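Local coordinates for bifunctional purine biosynthetic protein ADE5,7 (Cryptococcus neoformans var. grubii serotype A, PDB 7LVO) that catalyses, through this N-terminal GAR synthetase half, the ATP-dependent joining of phosphoribosylamine and glycine in purine synthesis, its other half performing the later AIR synthetase step, at residues Ser242-Pro256 and Phe336-Leu348. Residues are numbered along the deposited sequence; the frame is centred on the assembly and turned at random.
Sequences SVLAFSDGYTIVPMP and FGDPETQALMLLL
Strand 242-248 and the short helix 340-344 run at 68° to each other with axes 10.9 Å apart, the helix packing beside a hairpin of the antiparallel sheet in the ATP-grasp fold, where it meets Ser242, Leu244 and, after the hairpin's second strand, 252-254, Met255 and Pro256. Leu344 fills the middle: its CD1 packs against Leu244 CD2 at 3.7 Å, while its other branch, CD2, lies 3.4 Å from the carbonyl O of Pro256. Met255 bends at its last torsion (chi3 82°), which brings its methyl CE to 4.0 Å from Leu344 CB and close to the ends of Met345 and Leu348. Phe336, ahead of the helix, turns its ring edge to Met255 SD and to Phe246 CE1, which is 3.5 Å from Phe336 CZ; the two rings meet obliquely, unstacked, and Val357, Leu358 and Cys361 of helix 354-362 cover Phe246 further. Just ahead of the helix, Gly337 O accepts from both Thr341 N and Thr341 OG1. The polar end lies close to predicted sites: Ser242 belongs to the ATP-binding range, and Asn333, a predicted magnesium ligand, is near Gly337. There Glu340, bent at chi2 (95°), brings OE2 to 3.1 Å from Ser242 OG.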
ATOM      1  N   SER A 242       8.669   5.540  -2.490  1.00 27.20           N
ATOM      2  CA  SER A 242       7.650   5.273  -1.485  1.00 26.83           C
ATOM      3  C   SER A 242       8.273   5.417  -0.102  1.00 29.55           C
ATOM      4  O   SER A 242       9.326   4.829   0.173  1.00 27.41           O
ATOM      5  CB  SER A 242       7.063   3.872  -1.659  1.00 28.82           C
ATOM      6  OG  SER A 242       6.419   3.731  -2.919  1.00 34.24           O
ATOM      7  N   VAL A 243       7.620   6.191   0.765  1.00 26.41           N
ATOM      8  CA  VAL A 243       8.059   6.382   2.143  1.00 22.22           C
ATOM      9  C   VAL A 243       6.929   5.914   3.053  1.00 20.11           C
ATOM     10  O   VAL A 243       5.902   6.588   3.170  1.00 24.09           O
ATOM     11  CB  VAL A 243       8.427   7.844   2.433  1.00 27.17           C
ATOM     12  CG1 VAL A 243       8.870   7.998   3.879  1.00 29.90           C
ATOM     13  CG2 VAL A 243       9.514   8.321   1.477  1.00 34.75           C
ATOM     14  N   LEU A 244       7.113   4.760   3.681  1.00 24.07           N
ATOM     15  CA  LEU A 244       6.170   4.219   4.646  1.00 26.38           C
ATOM     16  C   LEU A 244       6.621   4.577   6.056  1.00 24.47           C
ATOM     17  O   LEU A 244       7.804   4.447   6.389  1.00 20.12           O
ATOM     18  CB  LEU A 244       6.053   2.700   4.506  1.00 20.21           C
ATOM     19  CG  LEU A 244       5.344   2.201   3.249  1.00 26.39           C
ATOM     20  CD1 LEU A 244       6.210   2.400   2.014  1.00 27.98           C
ATOM     21  CD2 LEU A 244       4.961   0.732   3.425  1.00 34.35           C
ATOM     22  N   ALA A 245       5.672   5.007   6.886  1.00 22.80           N
ATOM     23  CA  ALA A 245       5.978   5.464   8.236  1.00 20.33           C
ATOM     24  C   ALA A 245       4.858   5.073   9.187  1.00 24.27           C
ATOM     25  O   ALA A 245       3.681   5.276   8.881  1.00 25.00           O
ATOM     26  CB  ALA A 245       6.181   6.986   8.261  1.00 23.44           C
ATOM     27  N   PHE A 246       5.231   4.517  10.338  1.00 28.05           N
ATOM     28  CA  PHE A 246       4.272   4.242  11.400  1.00 22.84           C
ATOM     29  C   PHE A 246       3.924   5.529  12.129  1.00 27.85           C
ATOM     30  O   PHE A 246       4.788   6.380  12.355  1.00 18.64           O
ATOM     31  CB  PHE A 246       4.842   3.226  12.391  1.00 26.38           C
ATOM     32  CG  PHE A 246       5.159   1.892  11.782  1.00 20.73           C
ATOM     33  CD1 PHE A 246       4.195   0.908  11.693  1.00 22.68           C
ATOM     34  CD2 PHE A 246       6.437   1.620  11.301  1.00 19.76           C
ATOM     35  CE1 PHE A 246       4.492  -0.327  11.130  1.00 15.40           C
ATOM     36  CE2 PHE A 246       6.736   0.401  10.736  1.00 27.32           C
ATOM     37  CZ  PHE A 246       5.761  -0.584  10.657  1.00 24.28           C
ATOM     38  N   SER A 247       2.657   5.659  12.525  1.00 25.54           N
ATOM     39  CA  SER A 247       2.179   6.866  13.185  1.00 27.12           C
ATOM     40  C   SER A 247       1.208   6.511  14.294  1.00 17.22           C
ATOM     41  O   SER A 247       0.336   5.652  14.116  1.00 21.38           O
ATOM     42  CB  SER A 247       1.486   7.810  12.194  1.00 22.94           C
ATOM     43  OG  SER A 247       0.889   8.899  12.856  1.00 27.47           O
ATOM     44  N   ASP A 248       1.360   7.177  15.437  1.00 23.85           N
ATOM     45  CA  ASP A 248       0.410   7.058  16.538  1.00 22.42           C
ATOM     46  C   ASP A 248      -0.349   8.359  16.786  1.00 26.27           C
ATOM     47  O   ASP A 248      -0.947   8.531  17.855  1.00 26.57           O
ATOM     48  CB  ASP A 248       1.125   6.594  17.806  1.00 24.67           C
ATOM     49  CG  ASP A 248       1.948   7.693  18.465  1.00 18.35           C
ATOM     50  OD1 ASP A 248       2.051   8.819  17.916  1.00 20.23           O
ATOM     51  OD2 ASP A 248       2.499   7.426  19.555  1.00 19.88           O
ATOM     52  N   GLY A 249      -0.339   9.276  15.813  1.00 21.18           N
ATOM     53  CA  GLY A 249      -0.978  10.560  15.921  1.00 25.30           C
ATOM     54  C   GLY A 249      -0.041  11.676  16.342  1.00 17.55           C
ATOM     55  O   GLY A 249      -0.291  12.841  16.020  1.00 17.92           O
ATOM     56  N   TYR A 250       1.010  11.339  17.081  1.00 22.19           N
ATOM     57  CA  TYR A 250       2.056  12.282  17.460  1.00 27.07           C
ATOM     58  C   TYR A 250       3.409  11.845  16.919  1.00 20.61           C
ATOM     59  O   TYR A 250       4.047  12.593  16.170  1.00 20.59           O
ATOM     60  CB  TYR A 250       2.125  12.425  18.990  1.00 29.40           C
ATOM     61  CG  TYR A 250       1.236  13.497  19.577  1.00 19.14           C
ATOM     62  CD1 TYR A 250       1.608  14.829  19.537  1.00 24.31           C
ATOM     63  CD2 TYR A 250       0.028  13.167  20.198  1.00 21.49           C
ATOM     64  CE1 TYR A 250       0.797  15.821  20.083  1.00 20.14           C
ATOM     65  CE2 TYR A 250      -0.785  14.138  20.743  1.00 29.16           C
ATOM     66  CZ  TYR A 250      -0.394  15.465  20.691  1.00 29.17           C
ATOM     67  OH  TYR A 250      -1.195  16.431  21.233  1.00 27.38           O
ATOM     68  N   THR A 251       3.856  10.647  17.277  1.00 28.06           N
ATOM     69  CA  THR A 251       5.119  10.115  16.806  1.00 26.72           C
ATOM     70  C   THR A 251       4.942   9.463  15.440  1.00 28.94           C
ATOM     71  O   THR A 251       3.934   8.799  15.179  1.00 20.40           O
ATOM     72  CB  THR A 251       5.662   9.095  17.807  1.00 26.96           C
ATOM     73  OG1 THR A 251       5.833   9.723  19.085  1.00 24.09           O
ATOM     74  CG2 THR A 251       6.988   8.515  17.324  1.00 25.25           C
ATOM     75  N   ILE A 252       5.919   9.670  14.562  1.00 21.21           N
ATOM     76  CA  ILE A 252       5.936   9.039  13.243  1.00 27.53           C
ATOM     77  C   ILE A 252       7.334   8.488  13.002  1.00 31.16           C
ATOM     78  O   ILE A 252       8.322   9.227  13.104  1.00 27.20           O
ATOM     79  CB  ILE A 252       5.525  10.019  12.131  1.00 30.04           C
ATOM     80  CG1 ILE A 252       5.578   9.314  10.771  1.00 30.92           C
ATOM     81  CG2 ILE A 252       6.401  11.258  12.145  1.00 28.15           C
ATOM     82  CD1 ILE A 252       4.840  10.048   9.667  1.00 27.99           C
ATOM     83  N   VAL A 253       7.415   7.193  12.698  1.00 20.45           N
ATOM     84  CA  VAL A 253       8.690   6.508  12.499  1.00 25.63           C
ATOM     85  C   VAL A 253       8.759   5.986  11.067  1.00 24.13           C
ATOM     86  O   VAL A 253       8.054   5.028  10.725  1.00 23.10           O
ATOM     87  CB  VAL A 253       8.868   5.359  13.505  1.00 21.28           C
ATOM     88  CG1 VAL A 253      10.176   4.626  13.262  1.00 24.66           C
ATOM     89  CG2 VAL A 253       8.807   5.889  14.945  1.00 23.71           C
ATOM     90  N   PRO A 254       9.580   6.573  10.205  1.00 24.23           N
ATOM     91  CA  PRO A 254       9.639   6.092   8.818  1.00 27.38           C
ATOM     92  C   PRO A 254      10.388   4.777   8.696  1.00 25.80           C
ATOM     93  O   PRO A 254      11.280   4.462   9.485  1.00 24.94           O
ATOM     94  CB  PRO A 254      10.379   7.216   8.071  1.00 26.99           C
ATOM     95  CG  PRO A 254      10.406   8.392   9.010  1.00 28.66           C
ATOM     96  CD  PRO A 254      10.365   7.807  10.400  1.00 28.72           C
ATOM     97  N   MET A 255      10.009   4.003   7.690  1.00 30.22           N
ATOM     98  CA  MET A 255      10.789   2.858   7.251  1.00 26.63           C
ATOM     99  C   MET A 255      11.730   3.288   6.137  1.00 20.23           C
ATOM    100  O   MET A 255      11.582   4.372   5.565  1.00 23.95           O
ATOM    101  CB  MET A 255       9.865   1.750   6.762  1.00 28.75           C
ATOM    102  CG  MET A 255       8.761   1.361   7.736  1.00 30.91           C
ATOM    103  SD  MET A 255       7.837  -0.080   7.149  1.00 26.21           S
ATOM    104  CE  MET A 255       8.905  -1.404   7.668  1.00 19.27           C
ATOM    105  N   PRO A 256      12.724   2.463   5.807  1.00 26.90           N
ATOM    106  CA  PRO A 256      13.607   2.796   4.681  1.00 30.03           C
ATOM    107  C   PRO A 256      12.802   3.068   3.419  1.00 22.56           C
ATOM    108  O   PRO A 256      11.866   2.336   3.086  1.00 21.50           O
ATOM    109  CB  PRO A 256      14.489   1.550   4.538  1.00 24.06           C
ATOM    110  CG  PRO A 256      14.501   0.944   5.911  1.00 26.92           C
ATOM    111  CD  PRO A 256      13.128   1.213   6.484  1.00 19.55           C
ATOM    112  N   PHE A 336      -0.450  -0.052   4.492  1.00 24.68           N
ATOM    113  CA  PHE A 336       0.742  -0.659   3.918  1.00 28.93           C
ATOM    114  C   PHE A 336       0.599  -0.788   2.403  1.00 27.89           C
ATOM    115  O   PHE A 336      -0.503  -0.928   1.869  1.00 27.52           O
ATOM    116  CB  PHE A 336       1.008  -2.026   4.538  1.00 26.08           C
ATOM    117  CG  PHE A 336       1.659  -1.961   5.889  1.00 30.83           C
ATOM    118  CD1 PHE A 336       3.007  -1.691   6.001  1.00 29.96           C
ATOM    119  CD2 PHE A 336       0.922  -2.177   7.050  1.00 26.80           C
ATOM    120  CE1 PHE A 336       3.613  -1.624   7.243  1.00 32.59           C
ATOM    121  CE2 PHE A 336       1.529  -2.124   8.286  1.00 26.23           C
ATOM    122  CZ  PHE A 336       2.872  -1.846   8.385  1.00 28.90           C
ATOM    123  N   GLY A 337       1.736  -0.724   1.709  1.00 22.69           N
ATOM    124  CA  GLY A 337       1.761  -0.808   0.269  1.00 26.88           C
ATOM    125  C   GLY A 337       2.076  -2.211  -0.222  1.00 27.79           C
ATOM    126  O   GLY A 337       2.636  -3.038   0.495  1.00 30.26           O
ATOM    127  N   ASP A 338       1.703  -2.474  -1.471  1.00 21.38           N
ATOM    128  CA  ASP A 338       1.938  -3.764  -2.106  1.00 25.35           C
ATOM    129  C   ASP A 338       2.546  -3.492  -3.476  1.00 29.12           C
ATOM    130  O   ASP A 338       1.932  -2.768  -4.287  1.00 35.90           O
ATOM    131  CB  ASP A 338       0.636  -4.555  -2.221  1.00 26.33           C
ATOM    132  CG  ASP A 338       0.862  -6.005  -2.599  1.00 23.66           C
ATOM    133  OD1 ASP A 338       1.604  -6.263  -3.553  1.00 30.41           O
ATOM    134  OD2 ASP A 338       0.308  -6.890  -1.911  1.00 24.75           O
ATOM    135  N   PRO A 339       3.725  -4.049  -3.798  1.00 28.14           N
ATOM    136  CA  PRO A 339       4.523  -5.006  -3.025  1.00 27.26           C
ATOM    137  C   PRO A 339       5.637  -4.407  -2.163  1.00 24.70           C
ATOM    138  O   PRO A 339       6.589  -5.113  -1.855  1.00 20.99           O
ATOM    139  CB  PRO A 339       5.135  -5.884  -4.125  1.00 24.75           C
ATOM    140  CG  PRO A 339       5.398  -4.882  -5.232  1.00 31.66           C
ATOM    141  CD  PRO A 339       4.274  -3.857  -5.156  1.00 34.39           C
ATOM    142  N   GLU A 340       5.506  -3.142  -1.760  1.00 22.33           N
ATOM    143  CA  GLU A 340       6.541  -2.539  -0.919  1.00 24.44           C
ATOM    144  C   GLU A 340       6.664  -3.274   0.412  1.00 26.66           C
ATOM    145  O   GLU A 340       7.767  -3.424   0.952  1.00 22.76           O
ATOM    146  CB  GLU A 340       6.232  -1.058  -0.674  1.00 25.58           C
ATOM    147  CG  GLU A 340       6.464  -0.152  -1.861  1.00 31.24           C
ATOM    148  CD  GLU A 340       5.213   0.084  -2.672  1.00 23.46           C
ATOM    149  OE1 GLU A 340       4.214  -0.630  -2.445  1.00 30.57           O
ATOM    150  OE2 GLU A 340       5.228   0.983  -3.530  1.00 29.44           O
ATOM    151  N   THR A 341       5.537  -3.729   0.965  1.00 27.95           N
ATOM    152  CA  THR A 341       5.565  -4.388   2.267  1.00 27.54           C
ATOM    153  C   THR A 341       6.350  -5.687   2.214  1.00 25.81           C
ATOM    154  O   THR A 341       7.125  -5.990   3.132  1.00 20.60           O
ATOM    155  CB  THR A 341       4.139  -4.646   2.751  1.00 25.72           C
ATOM    156  OG1 THR A 341       3.451  -3.400   2.894  1.00 21.63           O
ATOM    157  CG2 THR A 341       4.135  -5.380   4.087  1.00 23.96           C
ATOM    158  N   GLN A 342       6.172  -6.469   1.142  1.00 18.95           N
ATOM    159  CA  GLN A 342       6.866  -7.752   1.052  1.00 20.11           C
ATOM    160  C   GLN A 342       8.376  -7.588   1.152  1.00 26.61           C
ATOM    161  O   GLN A 342       9.063  -8.460   1.699  1.00 20.53           O
ATOM    162  CB  GLN A 342       6.510  -8.457  -0.257  1.00 15.41           C
ATOM    163  CG  GLN A 342       5.048  -8.912  -0.347  1.00 22.46           C
ATOM    164  CD  GLN A 342       4.132  -7.864  -0.956  1.00 26.35           C
ATOM    165  OE1 GLN A 342       4.052  -6.726  -0.481  1.00 24.75           O
ATOM    166  NE2 GLN A 342       3.435  -8.246  -2.021  1.00 21.54           N
ATOM    167  N   ALA A 343       8.912  -6.482   0.638  1.00 21.22           N
ATOM    168  CA  ALA A 343      10.350  -6.251   0.746  1.00 26.29           C
ATOM    169  C   ALA A 343      10.724  -5.634   2.089  1.00 15.20           C
ATOM    170  O   ALA A 343      11.719  -6.038   2.696  1.00 20.50           O
ATOM    171  CB  ALA A 343      10.825  -5.355  -0.397  1.00 20.92           C
ATOM    172  N   LEU A 344       9.926  -4.675   2.571  1.00 21.51           N
ATOM    173  CA  LEU A 344      10.275  -3.961   3.798  1.00 21.26           C
ATOM    174  C   LEU A 344      10.210  -4.873   5.018  1.00 27.11           C
ATOM    175  O   LEU A 344      11.011  -4.728   5.951  1.00 19.94           O
ATOM    176  CB  LEU A 344       9.359  -2.764   3.983  1.00 17.12           C
ATOM    177  CG  LEU A 344       9.575  -1.583   3.036  1.00 20.96           C
ATOM    178  CD1 LEU A 344       8.428  -0.576   3.125  1.00 21.66           C
ATOM    179  CD2 LEU A 344      10.899  -0.906   3.322  1.00 28.65           C
ATOM    180  N   MET A 345       9.256  -5.807   5.038  1.00 20.80           N
ATOM    181  CA  MET A 345       9.160  -6.738   6.155  1.00 19.81           C
ATOM    182  C   MET A 345      10.459  -7.519   6.333  1.00 23.90           C
ATOM    183  O   MET A 345      10.785  -7.943   7.448  1.00 30.09           O
ATOM    184  CB  MET A 345       7.998  -7.703   5.949  1.00 18.56           C
ATOM    185  CG  MET A 345       6.608  -7.070   6.079  1.00 24.99           C
ATOM    186  SD  MET A 345       6.271  -6.395   7.717  1.00 25.81           S
ATOM    187  CE  MET A 345       6.639  -4.667   7.463  1.00 21.82           C
ATOM    188  N   LEU A 346      11.203  -7.729   5.248  1.00 25.65           N
ATOM    189  CA  LEU A 346      12.473  -8.441   5.328  1.00 32.39           C
ATOM    190  C   LEU A 346      13.613  -7.576   5.847  1.00 23.32           C
ATOM    191  O   LEU A 346      14.712  -8.098   6.048  1.00 35.36           O
ATOM    192  CB  LEU A 346      12.839  -9.006   3.958  1.00 23.63           C
ATOM    193  CG  LEU A 346      12.190 -10.328   3.581  1.00 30.40           C
ATOM    194  CD1 LEU A 346      10.701 -10.323   3.864  1.00 33.90           C
ATOM    195  CD2 LEU A 346      12.458 -10.651   2.119  1.00 34.67           C
ATOM    196  N   LEU A 347      13.385  -6.284   6.069  1.00 30.48           N
ATOM    197  CA  LEU A 347      14.404  -5.396   6.615  1.00 25.83           C
ATOM    198  C   LEU A 347      14.198  -5.098   8.094  1.00 36.40           C
ATOM    199  O   LEU A 347      15.037  -4.423   8.698  1.00 38.68           O
ATOM    200  CB  LEU A 347      14.449  -4.082   5.830  1.00 25.37           C
ATOM    201  CG  LEU A 347      14.948  -4.169   4.389  1.00 32.06           C
ATOM    202  CD1 LEU A 347      14.952  -2.784   3.746  1.00 34.78           C
ATOM    203  CD2 LEU A 347      16.329  -4.788   4.313  1.00 34.75           C
ATOM    204  N   LEU A 348      13.109  -5.576   8.693  1.00 35.63           N
ATOM    205  CA  LEU A 348      12.930  -5.443  10.133  1.00 31.14           C
ATOM    206  C   LEU A 348      13.930  -6.341  10.851  1.00 34.71           C
ATOM    207  O   LEU A 348      13.975  -7.545  10.602  1.00 35.91           O
ATOM    208  CB  LEU A 348      11.504  -5.807  10.522  1.00 36.54           C
ATOM    209  CG  LEU A 348      10.406  -4.816  10.130  1.00 34.43           C
ATOM    210  CD1 LEU A 348       9.025  -5.422  10.377  1.00 33.98           C
ATOM    211  CD2 LEU A 348      10.558  -3.520  10.895  1.00 33.39           C
TER